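Local coordinates for cGAS/DncV-like nucleotidyltransferase in E. coli homolog (Rhodothermus marinus SG0.5JP17-172, PDB 6E0K), which synthesises the cyclic dinucleotide second messenger 3',3'-cUAMP from UTP and ATP in a magnesium-dependent reaction, as the signalling enzyme of a CBASS antiphage defence system, at residues K138-P141 and D147-I150; M153-P158 and R162-Y167. One frame throughout, in Å; residues are numbered along the deposited sequence.

Interaction 1 (K138-P141 and D147-I150); sequences KYPP and DDYI
Tyr-139 and Tyr-149 form the tightly packed part of this contact. Their side chains run side by side, and the two rings sit obliquely, centroids 5.1 Å apart and planes at 44°. What lies on the Tyr-139 ring is the CB of Tyr-149, a CH-pi contact 3.7 Å from the ring centroid and over its centre. Tyr-149 has CG set between its backbone N and carbonyl carbon (chi1 60°), which, with CB over the ring, brings CD2 beside the phenol end of Tyr-139, Tyr-149 CD2 lying 3.7 Å from Tyr-139 CZ. A tyrosine suits position 139 because the residue is buried, its ring taking Tyr-149 CB over one face and also meeting the ring of Phe-83, while OH reaches the guanidinium of Arg-137.

Next to the rings the backbones pair. Lys-138 and Ile-150 make an antiparallel hydrogen-bonded pair: Lys-138 N donates to Ile-150 O and Ile-150 N to Lys-138 O, both at 2.9 Å and nearly straight at the hydrogen. This pair marks the point where strands 127-138 and 150-157 of the nucleotidyltransferase sheet meet the loop that joins them. Beyond it, Pro-140, which has no N-H to offer, brings CD to 3.0 Å from Asp-148 O, a close contact.

The other side is looser. The aliphatic part of Lys-138 runs alongside Ile-150, but Lys-138 CE and Ile-150 CD1 come no closer than 4.2 Å; the lysine chain bends at chi3 (58°), and its NZ is bonded to Gln-256. A long chain with a charged end fits this partly exposed position, its methylenes beside isoleucine and its amine on a polar partner. At the outer end the carboxylate of Asp-148 merely skirts the proline, Asp-148 OD2 lying 3.8 Å from Pro-140 CG.

Interaction 2 (M153-P158 and R162-Y167); sequences MTFYVP and RWVVNY
Met-153 opens the pairing with Asn-166, a UTP-binding residue: their backbones exchange two hydrogen bonds, and the methionine chain, bent at chi2 and chi3, brings SD and CE each 3.9 Å from Asn-166 CB. Thr-154 lies on the reverse face, where its OG1 donates to Val-164 O at 2.6 Å from above the carbonyl plane. Phe-155 N bonds to that same oxygen within the plane, so one carbonyl takes two donors. A chi1 of 52° brings the Phe-155 ring in over the neighbouring strand; Met-153 and Phe-155 are both buried, and the flat ring gives Val-164 a face to pack on, Val-164 CB lying 3.9 Å from its centroid. The side chains of Tyr-156 and Trp-163 cross at about a right angle, and Tyr-156 CB makes a CH-pi contact over the six-membered ring of Trp-163, 3.8 Å from its centroid, while Tyr-156 OH bonds to Asp-161. Val-157 N closes the pairing on Arg-162 O, and Val-157 CG2 packs on Val-164 CG2.

In this antiparallel beta hairpin the axes of 153-157 and 162-166 approach to 4.7 Å. Strand 127-138 pairs with the other edge of 150-157, Trp-92 of helix 92-107 touches Phe-155 and Tyr-156, and Met-72 of strand 71-73 meets Thr-154 and Trp-163.

In the fold
Interaction 1 closes before interaction 2 opens along the chain, and strand 150-157 links them: residues 147-150 lead into it, while 153-158 cover its later part. Their centres are 18 Å apart. Interaction 1 lies at the surface where strand 127-138 passes into the loop before 150-157; interaction 2 adds strand 162-166 to the same mixed sheet. The two touch where Tyr-167, at the N-cap position before helix 168-181, packs its OH 3.3 Å from Lys-138 CE and its ring against Ile-150. Strand 127-138 also carries Asp-129, a magnesium ligand, so the sheet brings this ligand and Asn-166 of the UTP site together; Asp-62, another ligand, lies on strand 61-68 of the same sheet.

Interaction 1 (K138-P141 and D147-I150)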
ATOM      1  N   LYS A 138      -3.408   2.429 -18.627  1.00 12.90           N
ATOM      2  CA  LYS A 138      -4.684   1.782 -18.872  1.00 13.46           C
ATOM      3  C   LYS A 138      -5.542   2.748 -19.674  1.00 13.99           C
ATOM      4  O   LYS A 138      -5.999   3.771 -19.149  1.00 15.33           O
ATOM      5  CB  LYS A 138      -5.358   1.391 -17.559  1.00 14.42           C
ATOM      6  CG  LYS A 138      -6.700   0.709 -17.777  1.00 15.25           C
ATOM      7  CD  LYS A 138      -7.234   0.103 -16.484  1.00 20.25           C
ATOM      8  CE  LYS A 138      -7.388   1.147 -15.391  1.00 22.04           C
ATOM      9  NZ  LYS A 138      -8.048   0.544 -14.186  1.00 26.02           N
ATOM     10  N   TYR A 139      -5.733   2.435 -20.963  1.00 14.30           N
ATOM     11  CA  TYR A 139      -6.484   3.259 -21.888  1.00 14.88           C
ATOM     12  C   TYR A 139      -7.910   2.755 -22.021  1.00 18.19           C
ATOM     13  O   TYR A 139      -8.168   1.553 -21.891  1.00 20.67           O
ATOM     14  CB  TYR A 139      -5.843   3.245 -23.278  1.00 14.89           C
ATOM     15  CG  TYR A 139      -4.619   4.121 -23.445  1.00 14.42           C
ATOM     16  CD1 TYR A 139      -3.344   3.636 -23.164  1.00 13.78           C
ATOM     17  CD2 TYR A 139      -4.737   5.410 -23.952  1.00 14.71           C
ATOM     18  CE1 TYR A 139      -2.221   4.432 -23.354  1.00 14.42           C
ATOM     19  CE2 TYR A 139      -3.620   6.217 -24.127  1.00 15.68           C
ATOM     20  CZ  TYR A 139      -2.368   5.711 -23.843  1.00 15.61           C
ATOM     21  OH  TYR A 139      -1.262   6.509 -24.035  1.00 20.02           O
ATOM     22  N   PRO A 140      -8.828   3.660 -22.334  1.00 17.02           N
ATOM     23  CA  PRO A 140     -10.212   3.272 -22.596  1.00 20.86           C
ATOM     24  C   PRO A 140     -10.365   2.645 -23.970  1.00 18.24           C
ATOM     25  O   PRO A 140      -9.488   2.792 -24.837  1.00 22.24           O
ATOM     26  CB  PRO A 140     -10.960   4.610 -22.518  1.00 24.07           C
ATOM     27  CG  PRO A 140      -9.955   5.605 -22.942  1.00 21.96           C
ATOM     28  CD  PRO A 140      -8.654   5.121 -22.367  1.00 16.87           C
ATOM     29  N   PRO A 141     -11.477   1.958 -24.209  1.00 23.46           N
ATOM     30  CA  PRO A 141     -11.717   1.332 -25.518  1.00 22.46           C
ATOM     31  C   PRO A 141     -11.906   2.341 -26.642  1.00 24.66           C
ATOM     32  O   PRO A 141     -12.221   3.515 -26.428  1.00 24.00           O
ATOM     33  CB  PRO A 141     -13.011   0.537 -25.297  1.00 20.66           C
ATOM     34  CG  PRO A 141     -13.042   0.274 -23.820  1.00 20.77           C
ATOM     35  CD  PRO A 141     -12.366   1.438 -23.153  1.00 25.01           C
ATOM     36  N   ASP A 147      -4.029  11.504 -24.269  1.00 35.46           N
ATOM     37  CA  ASP A 147      -3.841  11.831 -22.858  1.00 38.34           C
ATOM     38  C   ASP A 147      -4.915  11.232 -21.957  1.00 31.04           C
ATOM     39  O   ASP A 147      -4.869  11.438 -20.741  1.00 34.45           O
ATOM     40  CB  ASP A 147      -3.801  13.351 -22.670  1.00 49.24           C
ATOM     41  CG  ASP A 147      -2.476  13.956 -23.100  1.00 59.77           C
ATOM     42  OD1 ASP A 147      -2.039  13.685 -24.243  1.00 59.49           O
ATOM     43  OD2 ASP A 147      -1.875  14.704 -22.297  1.00 62.11           O
ATOM     44  N   ASP A 148      -5.872  10.497 -22.519  1.00 23.02           N
ATOM     45  CA  ASP A 148      -6.973   9.905 -21.758  1.00 23.38           C
ATOM     46  C   ASP A 148      -6.560   8.493 -21.361  1.00 19.45           C
ATOM     47  O   ASP A 148      -6.852   7.520 -22.059  1.00 18.37           O
ATOM     48  CB  ASP A 148      -8.247   9.921 -22.600  1.00 24.74           C
ATOM     49  CG  ASP A 148      -9.475   9.376 -21.867  1.00 22.99           C
ATOM     50  OD1 ASP A 148      -9.385   9.004 -20.680  1.00 27.43           O
ATOM     51  OD2 ASP A 148     -10.546   9.315 -22.508  1.00 28.69           O
ATOM     52  N   TYR A 149      -5.851   8.379 -20.240  1.00 18.07           N
ATOM     53  CA  TYR A 149      -5.476   7.081 -19.703  1.00 15.99           C
ATOM     54  C   TYR A 149      -5.264   7.229 -18.208  1.00 17.51           C
ATOM     55  O   TYR A 149      -5.082   8.336 -17.695  1.00 19.84           O
ATOM     56  CB  TYR A 149      -4.206   6.521 -20.364  1.00 15.30           C
ATOM     57  CG  TYR A 149      -2.979   7.388 -20.188  1.00 16.89           C
ATOM     58  CD1 TYR A 149      -2.157   7.272 -19.062  1.00 18.16           C
ATOM     59  CD2 TYR A 149      -2.629   8.309 -21.160  1.00 19.50           C
ATOM     60  CE1 TYR A 149      -1.014   8.071 -18.925  1.00 18.99           C
ATOM     61  CE2 TYR A 149      -1.503   9.106 -21.028  1.00 21.15           C
ATOM     62  CZ  TYR A 149      -0.707   8.985 -19.917  1.00 24.02           C
ATOM     63  OH  TYR A 149       0.410   9.787 -19.817  1.00 25.76           O
ATOM     64  N   ILE A 150      -5.270   6.099 -17.522  1.00 14.07           N
ATOM     65  CA  ILE A 150      -4.983   6.034 -16.095  1.00 14.51           C
ATOM     66  C   ILE A 150      -3.604   5.418 -15.931  1.00 14.19           C
ATOM     67  O   ILE A 150      -3.312   4.362 -16.508  1.00 15.67           O
ATOM     68  CB  ILE A 150      -6.066   5.235 -15.354  1.00 14.80           C
ATOM     69  CG1 ILE A 150      -7.410   5.950 -15.502  1.00 20.37           C
ATOM     70  CG2 ILE A 150      -5.706   5.086 -13.875  1.00 17.49           C
ATOM     71  CD1 ILE A 150      -8.580   5.155 -15.010  1.00 25.40           C
TER

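Interaction 2 (M153-P158 and R162-Y167)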
ATOM      1  N   MET A 153       1.728   1.166 -12.805  1.00 12.95           N
ATOM      2  CA  MET A 153       3.018   0.585 -13.140  1.00 10.71           C
ATOM      3  C   MET A 153       2.848  -0.921 -13.190  1.00 12.16           C
ATOM      4  O   MET A 153       1.850  -1.470 -12.715  1.00 13.81           O
ATOM      5  CB  MET A 153       4.113   0.999 -12.138  1.00 11.33           C
ATOM      6  CG  MET A 153       3.763   0.785 -10.671  1.00 13.19           C
ATOM      7  SD  MET A 153       3.912  -0.943 -10.167  1.00 14.54           S
ATOM      8  CE  MET A 153       4.422  -0.758  -8.445  1.00 12.68           C
ATOM      9  N   THR A 154       3.833  -1.594 -13.776  1.00 11.63           N
ATOM     10  CA  THR A 154       3.725  -3.034 -13.922  1.00 12.63           C
ATOM     11  C   THR A 154       5.102  -3.678 -13.838  1.00 12.75           C
ATOM     12  O   THR A 154       6.127  -3.052 -14.135  1.00 13.34           O
ATOM     13  CB  THR A 154       3.023  -3.406 -15.246  1.00 14.78           C
ATOM     14  OG1 THR A 154       2.724  -4.810 -15.268  1.00 15.16           O
ATOM     15  CG2 THR A 154       3.893  -3.063 -16.432  1.00 14.95           C
ATOM     16  N   PHE A 155       5.111  -4.943 -13.421  1.00 13.42           N
ATOM     17  CA  PHE A 155       6.338  -5.717 -13.342  1.00 15.29           C
ATOM     18  C   PHE A 155       5.995  -7.175 -13.605  1.00 14.64           C
ATOM     19  O   PHE A 155       4.844  -7.592 -13.475  1.00 16.64           O
ATOM     20  CB  PHE A 155       7.035  -5.550 -11.979  1.00 15.70           C
ATOM     21  CG  PHE A 155       6.133  -5.798 -10.794  1.00 17.94           C
ATOM     22  CD1 PHE A 155       5.360  -4.772 -10.271  1.00 15.38           C
ATOM     23  CD2 PHE A 155       6.056  -7.055 -10.210  1.00 21.75           C
ATOM     24  CE1 PHE A 155       4.519  -4.990  -9.186  1.00 24.16           C
ATOM     25  CE2 PHE A 155       5.227  -7.276  -9.122  1.00 23.18           C
ATOM     26  CZ  PHE A 155       4.454  -6.239  -8.611  1.00 24.71           C
ATOM     27  N   TYR A 156       7.004  -7.932 -14.014  1.00 15.72           N
ATOM     28  CA  TYR A 156       6.856  -9.348 -14.324  1.00 17.12           C
ATOM     29  C   TYR A 156       7.299 -10.168 -13.120  1.00 19.26           C
ATOM     30  O   TYR A 156       8.191  -9.763 -12.369  1.00 19.68           O
ATOM     31  CB  TYR A 156       7.682  -9.712 -15.563  1.00 21.19           C
ATOM     32  CG  TYR A 156       7.446 -11.086 -16.142  1.00 19.38           C
ATOM     33  CD1 TYR A 156       6.220 -11.432 -16.712  1.00 17.88           C
ATOM     34  CD2 TYR A 156       8.465 -12.036 -16.172  1.00 19.13           C
ATOM     35  CE1 TYR A 156       6.016 -12.689 -17.271  1.00 20.41           C
ATOM     36  CE2 TYR A 156       8.271 -13.283 -16.726  1.00 17.41           C
ATOM     37  CZ  TYR A 156       7.042 -13.616 -17.271  1.00 21.60           C
ATOM     38  OH  TYR A 156       6.855 -14.864 -17.831  1.00 22.96           O
ATOM     39  N   VAL A 157       6.630 -11.298 -12.913  1.00 18.16           N
ATOM     40  CA  VAL A 157       7.004 -12.242 -11.865  1.00 21.02           C
ATOM     41  C   VAL A 157       7.494 -13.507 -12.560  1.00 18.36           C
ATOM     42  O   VAL A 157       6.678 -14.306 -13.054  1.00 19.98           O
ATOM     43  CB  VAL A 157       5.832 -12.520 -10.909  1.00 19.64           C
ATOM     44  CG1 VAL A 157       6.289 -13.387  -9.743  1.00 22.23           C
ATOM     45  CG2 VAL A 157       5.235 -11.228 -10.404  1.00 21.64           C
ATOM     46  N   PRO A 158       8.809 -13.705 -12.676  1.00 21.48           N
ATOM     47  CA  PRO A 158       9.305 -14.846 -13.461  1.00 20.87           C
ATOM     48  C   PRO A 158       8.866 -16.197 -12.936  1.00 20.96           C
ATOM     49  O   PRO A 158       8.688 -17.126 -13.734  1.00 21.43           O
ATOM     50  CB  PRO A 158      10.828 -14.677 -13.385  1.00 23.46           C
ATOM     51  CG  PRO A 158      11.008 -13.188 -13.285  1.00 26.18           C
ATOM     52  CD  PRO A 158       9.874 -12.722 -12.396  1.00 20.66           C
ATOM     53  N   ARG A 162       3.605 -14.125 -14.967  1.00 19.85           N
ATOM     54  CA  ARG A 162       2.479 -13.210 -15.005  1.00 21.19           C
ATOM     55  C   ARG A 162       2.958 -11.796 -14.742  1.00 18.88           C
ATOM     56  O   ARG A 162       4.013 -11.573 -14.140  1.00 18.55           O
ATOM     57  CB  ARG A 162       1.389 -13.582 -13.998  1.00 24.78           C
ATOM     58  CG  ARG A 162       1.656 -13.128 -12.593  1.00 25.53           C
ATOM     59  CD  ARG A 162       0.560 -13.634 -11.657  1.00 36.42           C
ATOM     60  NE  ARG A 162       1.009 -13.659 -10.270  1.00 42.96           N
ATOM     61  CZ  ARG A 162       0.665 -12.761  -9.353  1.00 44.92           C
ATOM     62  NH1 ARG A 162       1.129 -12.868  -8.115  1.00 47.18           N
ATOM     63  NH2 ARG A 162      -0.149 -11.763  -9.670  1.00 51.26           N
ATOM     64  N   TRP A 163       2.156 -10.849 -15.214  1.00 17.78           N
ATOM     65  CA  TRP A 163       2.374  -9.431 -14.984  1.00 16.25           C
ATOM     66  C   TRP A 163       1.441  -8.938 -13.894  1.00 20.40           C
ATOM     67  O   TRP A 163       0.269  -9.330 -13.837  1.00 25.22           O
ATOM     68  CB  TRP A 163       2.129  -8.620 -16.257  1.00 18.15           C
ATOM     69  CG  TRP A 163       3.128  -8.890 -17.343  1.00 16.52           C
ATOM     70  CD1 TRP A 163       3.042  -9.836 -18.331  1.00 16.21           C
ATOM     71  CD2 TRP A 163       4.371  -8.207 -17.547  1.00 15.14           C
ATOM     72  NE1 TRP A 163       4.159  -9.775 -19.139  1.00 17.31           N
ATOM     73  CE2 TRP A 163       4.991  -8.789 -18.673  1.00 13.70           C
ATOM     74  CE3 TRP A 163       5.018  -7.158 -16.884  1.00 13.42           C
ATOM     75  CZ2 TRP A 163       6.223  -8.347 -19.161  1.00 18.56           C
ATOM     76  CZ3 TRP A 163       6.252  -6.738 -17.349  1.00 17.84           C
ATOM     77  CH2 TRP A 163       6.843  -7.332 -18.483  1.00 20.61           C
ATOM     78  N   VAL A 164       1.960  -8.059 -13.048  1.00 16.52           N
ATOM     79  CA  VAL A 164       1.190  -7.400 -12.008  1.00 18.65           C
ATOM     80  C   VAL A 164       1.091  -5.929 -12.368  1.00 15.97           C
ATOM     81  O   VAL A 164       2.089  -5.321 -12.770  1.00 17.25           O
ATOM     82  CB  VAL A 164       1.851  -7.570 -10.626  1.00 22.81           C
ATOM     83  CG1 VAL A 164       1.038  -6.847  -9.556  1.00 28.07           C
ATOM     84  CG2 VAL A 164       2.007  -9.049 -10.289  1.00 27.44           C
ATOM     85  N   VAL A 165      -0.103  -5.357 -12.225  1.00 14.71           N
ATOM     86  CA  VAL A 165      -0.311  -3.925 -12.412  1.00 14.79           C
ATOM     87  C   VAL A 165      -0.761  -3.326 -11.090  1.00 17.10           C
ATOM     88  O   VAL A 165      -1.731  -3.805 -10.489  1.00 17.51           O
ATOM     89  CB  VAL A 165      -1.339  -3.641 -13.517  1.00 15.73           C
ATOM     90  CG1 VAL A 165      -1.564  -2.139 -13.639  1.00 18.34           C
ATOM     91  CG2 VAL A 165      -0.868  -4.242 -14.852  1.00 18.67           C
ATOM     92  N   ASN A 166      -0.048  -2.298 -10.628  1.00 14.23           N
ATOM     93  CA  ASN A 166      -0.405  -1.590  -9.409  1.00 15.50           C
ATOM     94  C   ASN A 166      -0.545  -0.102  -9.697  1.00 14.81           C
ATOM     95  O   ASN A 166      -0.060   0.409 -10.710  1.00 14.74           O
ATOM     96  CB  ASN A 166       0.640  -1.791  -8.301  1.00 14.99           C
ATOM     97  CG  ASN A 166       0.682  -3.214  -7.770  1.00 16.78           C
ATOM     98  OD1 ASN A 166      -0.239  -4.013  -7.967  1.00 21.24           O
ATOM     99  ND2 ASN A 166       1.761  -3.532  -7.078  1.00 16.05           N
ATOM    100  N   TYR A 167      -1.183   0.605  -8.766  1.00 14.90           N
ATOM    101  CA  TYR A 167      -1.444   2.037  -8.906  1.00 12.02           C
ATOM    102  C   TYR A 167      -1.076   2.784  -7.628  1.00 13.48           C
ATOM    103  O   TYR A 167      -1.918   3.463  -7.030  1.00 15.11           O
ATOM    104  CB  TYR A 167      -2.909   2.274  -9.255  1.00 12.31           C
ATOM    105  CG  TYR A 167      -3.361   1.607 -10.535  1.00 14.43           C
ATOM    106  CD1 TYR A 167      -3.865   0.312 -10.537  1.00 15.77           C
ATOM    107  CD2 TYR A 167      -3.277   2.289 -11.741  1.00 16.76           C
ATOM    108  CE1 TYR A 167      -4.283  -0.289 -11.751  1.00 16.75           C
ATOM    109  CE2 TYR A 167      -3.689   1.712 -12.930  1.00 18.77           C
ATOM    110  CZ  TYR A 167      -4.181   0.431 -12.930  1.00 19.22           C
ATOM    111  OH  TYR A 167      -4.577  -0.127 -14.137  1.00 22.59           O
TER